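Local coordinates for protein translation initiation factor eIF-2B (Pyrococcus horikoshii, PDB 1VB5) that serves as a subunit of archaeal initiation factor 2B, and probably promotes the exchange of GDP for GTP on initiation factor 2, at residues 54-59 with 67-72; 94-99 with 122-127; 139-144 with 169-174. All coordinates share one frame; numbering follows the deposited sequence.

Overall arrangement
The three contacts follow one another along the chain, each closing before the next opens. Contact 1 joins helix 41-58 to helix 63-71 in the N-terminal helical region. Helix 78-106, next in sequence, carries one side of contact 2 and packs against helix 120-131 beside the seven-strand, mostly parallel sheet. That helix leads into strand 136-141, which meets helix 171-175 in contact 3. The centres of contacts 1 and 2 lie 23 Å apart, as do those of 2 and 3, while 1 and 3 are 32 Å apart on opposite sides of the chain's centre. Long helix 78-106 thus links the helical region to the Rossmann-like sheet; around contact 3 the second subunit packs in.

Contact 1 (54-59 with 67-72); sequences EVVKVN and NLARFI
V55 puts its CG1 methyl against L68, with 4.1 Å between V55 CG1 and L68 CD2, and the two side chains cross at about a right angle. CG1 reaches that place because it stands anti to the backbone N of V55 (chi1 175°), on the side of the carbonyl carbon. One residue on, V56 uses its other branch: V56 CG2 rests 4.1 Å from A69 CB, so each valine has its own partner on the facing helix. The small A69 lets the backbones come close, with the CA atoms of V55 and A69 7.3 Å apart. No hydrogen bond joins the segments; the join is wholly apolar and slight, burying about 110 Å² in all.

Helices 41-58 and 63-71 are consecutive members of the N-terminal helical region, with a short turn between them. F32 of helix 21-38 also packs on V55, and F88 of helix 78-106 on L68, which extends the apolar layer to two more helices. R52, two residues before E54, gives I72 O a hydrogen bond from NH2, just past the last turn of helix 63-71. On helix 41-58 itself, K57 NZ forms a salt bridge of 3.3 Å with E54 OE2, approaching on the syn side but 28° out of the carboxylate plane.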
loop_
_atom_site.group_PDB
_atom_site.type_symbol
_atom_site.label_atom_id
_atom_site.label_comp_id
_atom_site.label_asym_id
_atom_site.label_seq_id
_atom_site.Cartn_x
_atom_site.Cartn_y
_atom_site.Cartn_z
ATOM N N GLU B 54 11.968 -29.013 8.754
ATOM C CA GLU B 54 11.494 -28.689 7.413
ATOM C C GLU B 54 10.158 -27.952 7.425
ATOM O O GLU B 54 9.932 -27.055 6.616
ATOM C CB GLU B 54 11.364 -29.965 6.575
ATOM C CG GLU B 54 12.675 -30.703 6.370
ATOM C CD GLU B 54 13.759 -29.812 5.793
ATOM O OE1 GLU B 54 13.547 -29.244 4.701
ATOM O OE2 GLU B 54 14.824 -29.681 6.436
ATOM N N VAL B 55 9.273 -28.339 8.337
ATOM C CA VAL B 55 7.961 -27.711 8.444
ATOM C C VAL B 55 8.091 -26.239 8.825
ATOM O O VAL B 55 7.398 -25.386 8.280
ATOM C CB VAL B 55 7.087 -28.431 9.492
ATOM C CG1 VAL B 55 5.777 -27.693 9.677
ATOM C CG2 VAL B 55 6.815 -29.857 9.043
ATOM N N VAL B 56 8.984 -25.950 9.763
ATOM C CA VAL B 56 9.208 -24.582 10.207
ATOM C C VAL B 56 9.884 -23.758 9.109
ATOM O O VAL B 56 9.631 -22.559 8.987
ATOM C CB VAL B 56 10.074 -24.558 11.492
ATOM C CG1 VAL B 56 10.531 -23.143 11.799
ATOM C CG2 VAL B 56 9.263 -25.100 12.667
ATOM N N LYS B 57 10.733 -24.403 8.306
ATOM C CA LYS B 57 11.437 -23.722 7.217
ATOM C C LYS B 57 10.495 -23.263 6.107
ATOM O O LYS B 57 10.816 -22.341 5.356
ATOM C CB LYS B 57 12.508 -24.629 6.605
ATOM C CG LYS B 57 13.729 -24.852 7.476
ATOM C CD LYS B 57 14.729 -25.752 6.764
ATOM C CE LYS B 57 15.903 -26.119 7.662
ATOM N NZ LYS B 57 16.795 -27.130 7.013
ATOM N N VAL B 58 9.338 -23.908 5.996
ATOM C CA VAL B 58 8.372 -23.539 4.970
ATOM C C VAL B 58 8.093 -22.038 5.042
ATOM O O VAL B 58 8.060 -21.355 4.018
ATOM C CB VAL B 58 7.055 -24.319 5.145
ATOM C CG1 VAL B 58 6.011 -23.827 4.155
ATOM C CG2 VAL B 58 7.313 -25.799 4.943
ATOM N N ASN B 59 7.890 -21.532 6.254
ATOM C CA ASN B 59 7.639 -20.110 6.460
ATOM C C ASN B 59 7.943 -19.745 7.906
ATOM O O ASN B 59 7.084 -19.859 8.782
ATOM C CB ASN B 59 6.187 -19.756 6.139
ATOM C CG ASN B 59 5.948 -18.254 6.132
ATOM O OD1 ASN B 59 6.484 -17.527 6.971
ATOM N ND2 ASN B 59 5.137 -17.784 5.192
ATOM N N ASN B 67 4.684 -24.044 16.447
ATOM C CA ASN B 67 3.923 -24.673 17.517
ATOM C C ASN B 67 3.471 -26.081 17.127
ATOM O O ASN B 67 3.356 -26.955 17.979
ATOM C CB ASN B 67 2.721 -23.812 17.915
ATOM C CG ASN B 67 3.130 -22.590 18.714
ATOM O OD1 ASN B 67 4.016 -22.665 19.564
ATOM N ND2 ASN B 67 2.479 -21.459 18.455
ATOM N N LEU B 68 3.213 -26.296 15.841
ATOM C CA LEU B 68 2.815 -27.619 15.374
ATOM C C LEU B 68 3.982 -28.566 15.634
ATOM O O LEU B 68 3.800 -29.667 16.158
ATOM C CB LEU B 68 2.502 -27.595 13.872
ATOM C CG LEU B 68 2.520 -28.955 13.149
ATOM C CD1 LEU B 68 1.435 -29.866 13.703
ATOM C CD2 LEU B 68 2.322 -28.745 11.658
ATOM N N ALA B 69 5.182 -28.109 15.284
ATOM C CA ALA B 69 6.402 -28.892 15.452
ATOM C C ALA B 69 6.676 -29.305 16.896
ATOM O O ALA B 69 7.104 -30.430 17.147
ATOM C CB ALA B 69 7.592 -28.122 14.897
ATOM N N ARG B 70 6.443 -28.401 17.843
ATOM C CA ARG B 70 6.672 -28.715 19.251
ATOM C C ARG B 70 5.557 -29.584 19.818
ATOM O O ARG B 70 5.739 -30.245 20.838
ATOM C CB ARG B 70 6.775 -27.438 20.093
ATOM C CG ARG B 70 7.910 -26.505 19.706
ATOM C CD ARG B 70 9.236 -27.236 19.599
ATOM N NE ARG B 70 10.347 -26.300 19.447
ATOM C CZ ARG B 70 11.536 -26.620 18.950
ATOM N NH1 ARG B 70 11.778 -27.862 18.545
ATOM N NH2 ARG B 70 12.484 -25.698 18.860
ATOM N N PHE B 71 4.403 -29.571 19.162
ATOM C CA PHE B 71 3.264 -30.360 19.611
ATOM C C PHE B 71 3.473 -31.840 19.296
ATOM O O PHE B 71 3.078 -32.711 20.072
ATOM C CB PHE B 71 1.984 -29.875 18.936
ATOM C CG PHE B 71 0.732 -30.441 19.540
ATOM C CD1 PHE B 71 0.254 -29.960 20.756
ATOM C CD2 PHE B 71 0.041 -31.470 18.907
ATOM C CE1 PHE B 71 -0.900 -30.500 21.335
ATOM C CE2 PHE B 71 -1.112 -32.016 19.478
ATOM C CZ PHE B 71 -1.583 -31.530 20.693
ATOM N N ILE B 72 4.088 -32.117 18.151
ATOM C CA ILE B 72 4.354 -33.492 17.744
ATOM C C ILE B 72 5.561 -34.005 18.520
ATOM O O ILE B 72 6.664 -33.484 18.390
ATOM C CB ILE B 72 4.621 -33.590 16.218
ATOM C CG1 ILE B 72 3.295 -33.590 15.449
ATOM C CG2 ILE B 72 5.356 -34.886 15.894
ATOM C CD1 ILE B 72 2.340 -32.503 15.836
#

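Contact 2 (94-99 with 122-127); sequences EAKREL and VLEIIR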
loop_
_atom_site.group_PDB
_atom_site.type_symbol
_atom_site.label_atom_id
_atom_site.label_comp_id
_atom_site.label_asym_id
_atom_site.label_seq_id
_atom_site.Cartn_x
_atom_site.Cartn_y
_atom_site.Cartn_z
ATOM N N GLU B 94 -11.423 -26.190 16.546
ATOM C CA GLU B 94 -12.159 -25.741 17.719
ATOM C C GLU B 94 -11.773 -24.304 18.052
ATOM O O GLU B 94 -12.626 -23.478 18.392
ATOM C CB GLU B 94 -11.852 -26.651 18.910
ATOM C CG GLU B 94 -12.643 -26.327 20.163
ATOM C CD GLU B 94 -12.327 -27.271 21.313
ATOM O OE1 GLU B 94 -12.451 -28.504 21.129
ATOM O OE2 GLU B 94 -11.955 -26.780 22.402
ATOM N N ALA B 95 -10.482 -24.012 17.948
ATOM C CA ALA B 95 -9.977 -22.675 18.239
ATOM C C ALA B 95 -10.600 -21.650 17.295
ATOM O O ALA B 95 -11.115 -20.624 17.743
ATOM C CB ALA B 95 -8.452 -22.649 18.116
ATOM N N LYS B 96 -10.563 -21.935 15.996
ATOM C CA LYS B 96 -11.127 -21.027 15.006
ATOM C C LYS B 96 -12.610 -20.757 15.259
ATOM O O LYS B 96 -13.052 -19.611 15.196
ATOM C CB LYS B 96 -10.933 -21.578 13.589
ATOM C CG LYS B 96 -11.392 -20.616 12.479
ATOM C CD LYS B 96 -11.185 -21.204 11.081
ATOM C CE LYS B 96 -9.704 -21.415 10.779
ATOM N NZ LYS B 96 -9.469 -22.070 9.452
ATOM N N ARG B 97 -13.375 -21.808 15.545
ATOM C CA ARG B 97 -14.804 -21.656 15.807
ATOM C C ARG B 97 -15.085 -20.776 17.025
ATOM O O ARG B 97 -15.935 -19.881 16.980
ATOM C CB ARG B 97 -15.453 -23.028 16.009
ATOM C CG ARG B 97 -15.804 -23.748 14.713
ATOM C CD ARG B 97 -16.970 -23.045 14.022
ATOM N NE ARG B 97 -17.351 -23.661 12.750
ATOM C CZ ARG B 97 -18.432 -23.318 12.049
ATOM N NH1 ARG B 97 -19.245 -22.366 12.497
ATOM N NH2 ARG B 97 -18.701 -23.924 10.899
ATOM N N GLU B 98 -14.367 -21.029 18.113
ATOM C CA GLU B 98 -14.562 -20.256 19.333
ATOM C C GLU B 98 -14.103 -18.806 19.163
ATOM O O GLU B 98 -14.745 -17.880 19.659
ATOM C CB GLU B 98 -13.812 -20.913 20.498
ATOM C CG GLU B 98 -14.108 -20.290 21.854
ATOM C CD GLU B 98 -15.597 -20.076 22.084
ATOM O OE1 GLU B 98 -16.391 -20.963 21.698
ATOM O OE2 GLU B 98 -15.973 -19.025 22.654
ATOM N N LEU B 99 -12.997 -18.608 18.453
ATOM C CA LEU B 99 -12.486 -17.258 18.237
ATOM C C LEU B 99 -13.506 -16.490 17.390
ATOM O O LEU B 99 -13.817 -15.326 17.672
ATOM C CB LEU B 99 -11.123 -17.315 17.533
ATOM C CG LEU B 99 -10.254 -16.044 17.467
ATOM C CD1 LEU B 99 -8.869 -16.408 16.963
ATOM C CD2 LEU B 99 -10.893 -15.001 16.561
ATOM N N VAL B 122 -10.344 -14.321 10.105
ATOM C CA VAL B 122 -11.090 -13.073 9.999
ATOM C C VAL B 122 -12.353 -13.334 9.184
ATOM O O VAL B 122 -13.415 -12.788 9.478
ATOM C CB VAL B 122 -10.251 -11.967 9.319
ATOM C CG1 VAL B 122 -11.119 -10.731 9.058
ATOM C CG2 VAL B 122 -9.071 -11.598 10.207
ATOM N N LEU B 123 -12.231 -14.172 8.161
ATOM C CA LEU B 123 -13.370 -14.518 7.314
ATOM C C LEU B 123 -14.481 -15.207 8.125
ATOM O O LEU B 123 -15.659 -14.899 7.960
ATOM C CB LEU B 123 -12.914 -15.431 6.164
ATOM C CG LEU B 123 -14.026 -16.016 5.283
ATOM C CD1 LEU B 123 -14.879 -14.890 4.703
ATOM C CD2 LEU B 123 -13.419 -16.864 4.173
ATOM N N GLU B 124 -14.113 -16.131 9.010
ATOM C CA GLU B 124 -15.126 -16.808 9.816
ATOM C C GLU B 124 -15.740 -15.873 10.844
ATOM O O GLU B 124 -16.898 -16.045 11.236
ATOM C CB GLU B 124 -14.548 -18.051 10.496
ATOM C CG GLU B 124 -14.346 -19.213 9.531
ATOM C CD GLU B 124 -15.562 -19.457 8.641
ATOM O OE1 GLU B 124 -16.682 -19.595 9.183
ATOM O OE2 GLU B 124 -15.399 -19.516 7.400
ATOM N N ILE B 125 -14.973 -14.880 11.282
ATOM C CA ILE B 125 -15.494 -13.906 12.233
ATOM C C ILE B 125 -16.595 -13.133 11.517
ATOM O O ILE B 125 -17.688 -12.933 12.044
ATOM C CB ILE B 125 -14.409 -12.886 12.682
ATOM C CG1 ILE B 125 -13.381 -13.573 13.585
ATOM C CG2 ILE B 125 -15.061 -11.716 13.414
ATOM C CD1 ILE B 125 -12.264 -12.647 14.061
ATOM N N ILE B 126 -16.290 -12.699 10.302
ATOM C CA ILE B 126 -17.237 -11.931 9.509
ATOM C C ILE B 126 -18.501 -12.732 9.176
ATOM O O ILE B 126 -19.615 -12.221 9.289
ATOM C CB ILE B 126 -16.542 -11.412 8.223
ATOM C CG1 ILE B 126 -15.603 -10.255 8.595
ATOM C CG2 ILE B 126 -17.561 -10.963 7.202
ATOM C CD1 ILE B 126 -14.686 -9.788 7.459
ATOM N N ARG B 127 -18.326 -13.987 8.785
ATOM C CA ARG B 127 -19.453 -14.844 8.445
ATOM C C ARG B 127 -20.352 -15.128 9.646
ATOM O O ARG B 127 -21.579 -15.145 9.519
ATOM C CB ARG B 127 -18.951 -16.162 7.854
ATOM C CG ARG B 127 -18.514 -16.053 6.404
ATOM C CD ARG B 127 -17.929 -17.357 5.893
ATOM N NE ARG B 127 -17.832 -17.339 4.438
ATOM C CZ ARG B 127 -17.073 -18.163 3.725
ATOM N NH1 ARG B 127 -16.332 -19.082 4.330
ATOM N NH2 ARG B 127 -17.052 -18.060 2.402
#
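K96 NZ hydrogen-bonds to S22 OG and, weakly, to S120 OG, and the chain leading to it passes over E124. There the touch is between methylenes, K96 CD to E124 CG at 4.0 Å, and the two side chains cross obliquely. The lysine leaves its helix extended and then bends at chi3 (-64°), carrying NZ away from the carboxylate: K96 NZ and E124 OE2 are 6.8 Å apart, so no ion pair forms between them.

E124 spends its charge within its own helix. R127 NH1 donates to E124 OE2 over 3.2 Å, lying nearly along the carboxylate's C-O axis, with OE2 close to the guanidinium plane, a salt bridge from one turn further on. L123 CD2 sits over one face of the guanidinium, toward its rim, while E155 and S159 take the remaining nitrogens, NH2 and NE, so the group is pinned both flat and in rotation. R97 NH1 comes to 5.0 Å from E124 OE1, without contact; its positive charge would be expected to add modestly to the stability of the carboxylate.

The tighter touch is apolar. L99 CD2 meets I125 CD1 at 3.7 Å, and I125 CG1 is near the same methyl. Both side chains start off to one side of the contact, and only their ends come near; I125, extended at chi2, carries CD1 forward. L99 and I125 also both rest on A217 of strand 214-217. Helix 78-106 thereby packs against helix 120-131 over that strand of the central sheet, while helix 148-158 touches L123 and I126 on another side of helix 120-131.

Contact 3 (139-144 with 169-174); sequences ILTESS and AQMGLF
With chi1 at 66°, T141 sets OG1 between its backbone N and carbonyl carbon and leaves CG2 anti to the carbonyl carbon, aimed at M171; the methionine, straight through chi2, bends at chi3 (-68°) and turns its terminal methyl aside. T141 CG2 therefore rests 3.6 Å from M171 CG, with M171 SD at 3.9 Å from the same methyl.

This is part of the Rossmann-like sheet. Strand 136-141 lies between 111-115 and 163-166, all parallel, and helix 171-175, just after 163-166, packs over one face; L140, between the two contacting residues, meets helix 148-158 instead. Two residues before T141, I139 makes the second contact. I139 CD1 comes obliquely to the F174 ring, 4.1 Å from F174 CD2, while I139 CG2 lies 4.1 Å from F174 CB, and the two side chains stand at about a right angle. I114 and I166 of the neighbouring strands also pack on both I139 and F174, so F174 packs against three strands of the sheet.

At the strand's end the polar side of T141 is taken up: OG1 hydrogen-bonds H116 ND1 and also pairs with S143 OG over 3.0 Å, where either hydroxyl could be the donor. The second subunit also reaches this end of the strand, R241 of the neighbouring subunit making a salt bridge to E142 OE2. Just before helix 171-175, Q170 O accepts a hydrogen bond from F174 N, 3.1 Å away, and lies in plane at the edge of the F174 ring.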
loop_
_atom_site.group_PDB
_atom_site.type_symbol
_atom_site.label_atom_id
_atom_site.label_comp_id
_atom_site.label_asym_id
_atom_site.label_seq_id
_atom_site.Cartn_x
_atom_site.Cartn_y
_atom_site.Cartn_z
ATOM N N ILE B 139 -14.470 -3.394 3.863
ATOM C CA ILE B 139 -13.549 -2.747 2.946
ATOM C C ILE B 139 -12.315 -3.621 3.044
ATOM O O ILE B 139 -11.814 -3.871 4.141
ATOM C CB ILE B 139 -13.209 -1.299 3.384
ATOM C CG1 ILE B 139 -14.485 -0.454 3.418
ATOM C CG2 ILE B 139 -12.203 -0.690 2.418
ATOM C CD1 ILE B 139 -14.317 0.917 4.051
ATOM N N LEU B 140 -11.838 -4.111 1.907
ATOM C CA LEU B 140 -10.666 -4.973 1.903
ATOM C C LEU B 140 -9.723 -4.622 0.763
ATOM O O LEU B 140 -10.139 -4.073 -0.251
ATOM C CB LEU B 140 -11.110 -6.427 1.788
ATOM C CG LEU B 140 -11.896 -6.755 0.521
ATOM C CD1 LEU B 140 -10.980 -7.457 -0.469
ATOM C CD2 LEU B 140 -13.080 -7.636 0.872
ATOM N N THR B 141 -8.448 -4.952 0.935
ATOM C CA THR B 141 -7.441 -4.657 -0.071
ATOM C C THR B 141 -7.223 -5.851 -0.983
ATOM O O THR B 141 -7.406 -6.993 -0.567
ATOM C CB THR B 141 -6.085 -4.316 0.577
ATOM O OG1 THR B 141 -5.574 -5.478 1.246
ATOM C CG2 THR B 141 -6.240 -3.199 1.574
ATOM N N GLU B 142 -6.825 -5.581 -2.225
ATOM C CA GLU B 142 -6.560 -6.645 -3.183
ATOM C C GLU B 142 -5.328 -7.426 -2.717
ATOM O O GLU B 142 -5.207 -8.625 -2.987
ATOM C CB GLU B 142 -6.331 -6.057 -4.577
ATOM C CG GLU B 142 -5.149 -5.119 -4.679
ATOM C CD GLU B 142 -5.124 -4.351 -6.001
ATOM O OE1 GLU B 142 -4.168 -3.574 -6.226
ATOM O OE2 GLU B 142 -6.060 -4.525 -6.811
ATOM N N SER B 143 -4.424 -6.727 -2.025
ATOM C CA SER B 143 -3.198 -7.299 -1.455
ATOM C C SER B 143 -2.113 -7.738 -2.434
ATOM O O SER B 143 -1.970 -8.932 -2.722
ATOM C CB SER B 143 -3.541 -8.491 -0.550
ATOM O OG SER B 143 -4.548 -8.150 0.385
ATOM N N SER B 144 -1.331 -6.780 -2.920
ATOM C CA SER B 144 -0.247 -7.085 -3.851
ATOM C C SER B 144 0.801 -7.943 -3.150
ATOM O O SER B 144 0.988 -7.837 -1.940
ATOM C CB SER B 144 0.402 -5.790 -4.345
ATOM O OG SER B 144 -0.552 -4.970 -4.992
ATOM N N ALA B 169 -2.404 0.860 -1.400
ATOM C CA ALA B 169 -2.057 2.259 -1.176
ATOM C C ALA B 169 -3.231 3.152 -0.769
ATOM O O ALA B 169 -3.032 4.304 -0.368
ATOM C CB ALA B 169 -1.368 2.825 -2.421
ATOM N N GLN B 170 -4.452 2.630 -0.858
ATOM C CA GLN B 170 -5.632 3.414 -0.489
ATOM C C GLN B 170 -6.091 3.197 0.961
ATOM O O GLN B 170 -7.068 3.804 1.398
ATOM C CB GLN B 170 -6.791 3.093 -1.437
ATOM C CG GLN B 170 -6.762 3.817 -2.779
ATOM C CD GLN B 170 -7.879 3.344 -3.701
ATOM O OE1 GLN B 170 -7.732 2.352 -4.413
ATOM N NE2 GLN B 170 -9.007 4.038 -3.671
ATOM N N MET B 171 -5.386 2.343 1.699
ATOM C CA MET B 171 -5.752 2.047 3.087
ATOM C C MET B 171 -5.910 3.286 3.961
ATOM O O MET B 171 -6.778 3.322 4.832
ATOM C CB MET B 171 -4.734 1.092 3.720
ATOM C CG MET B 171 -4.766 -0.295 3.116
ATOM S SD MET B 171 -3.795 -1.505 4.037
ATOM C CE MET B 171 -2.105 -0.907 3.759
ATOM N N GLY B 172 -5.075 4.295 3.732
ATOM C CA GLY B 172 -5.167 5.520 4.511
ATOM C C GLY B 172 -6.416 6.321 4.195
ATOM O O GLY B 172 -6.997 6.954 5.075
ATOM N N LEU B 173 -6.836 6.309 2.934
ATOM C CA LEU B 173 -8.036 7.035 2.539
ATOM C C LEU B 173 -9.282 6.371 3.110
ATOM O O LEU B 173 -10.268 7.038 3.408
ATOM C CB LEU B 173 -8.161 7.079 1.018
ATOM C CG LEU B 173 -7.208 8.012 0.276
ATOM C CD1 LEU B 173 -7.127 7.585 -1.184
ATOM C CD2 LEU B 173 -7.694 9.461 0.419
ATOM N N PHE B 174 -9.243 5.053 3.260
ATOM C CA PHE B 174 -10.410 4.365 3.783
ATOM C C PHE B 174 -10.501 4.035 5.285
ATOM O O PHE B 174 -11.600 3.718 5.732
ATOM C CB PHE B 174 -10.687 3.105 2.952
ATOM C CG PHE B 174 -11.190 3.399 1.561
ATOM C CD1 PHE B 174 -10.303 3.699 0.530
ATOM C CD2 PHE B 174 -12.556 3.402 1.291
ATOM C CE1 PHE B 174 -10.768 4.000 -0.755
ATOM C CE2 PHE B 174 -13.036 3.701 0.008
ATOM C CZ PHE B 174 -12.138 4.001 -1.016
#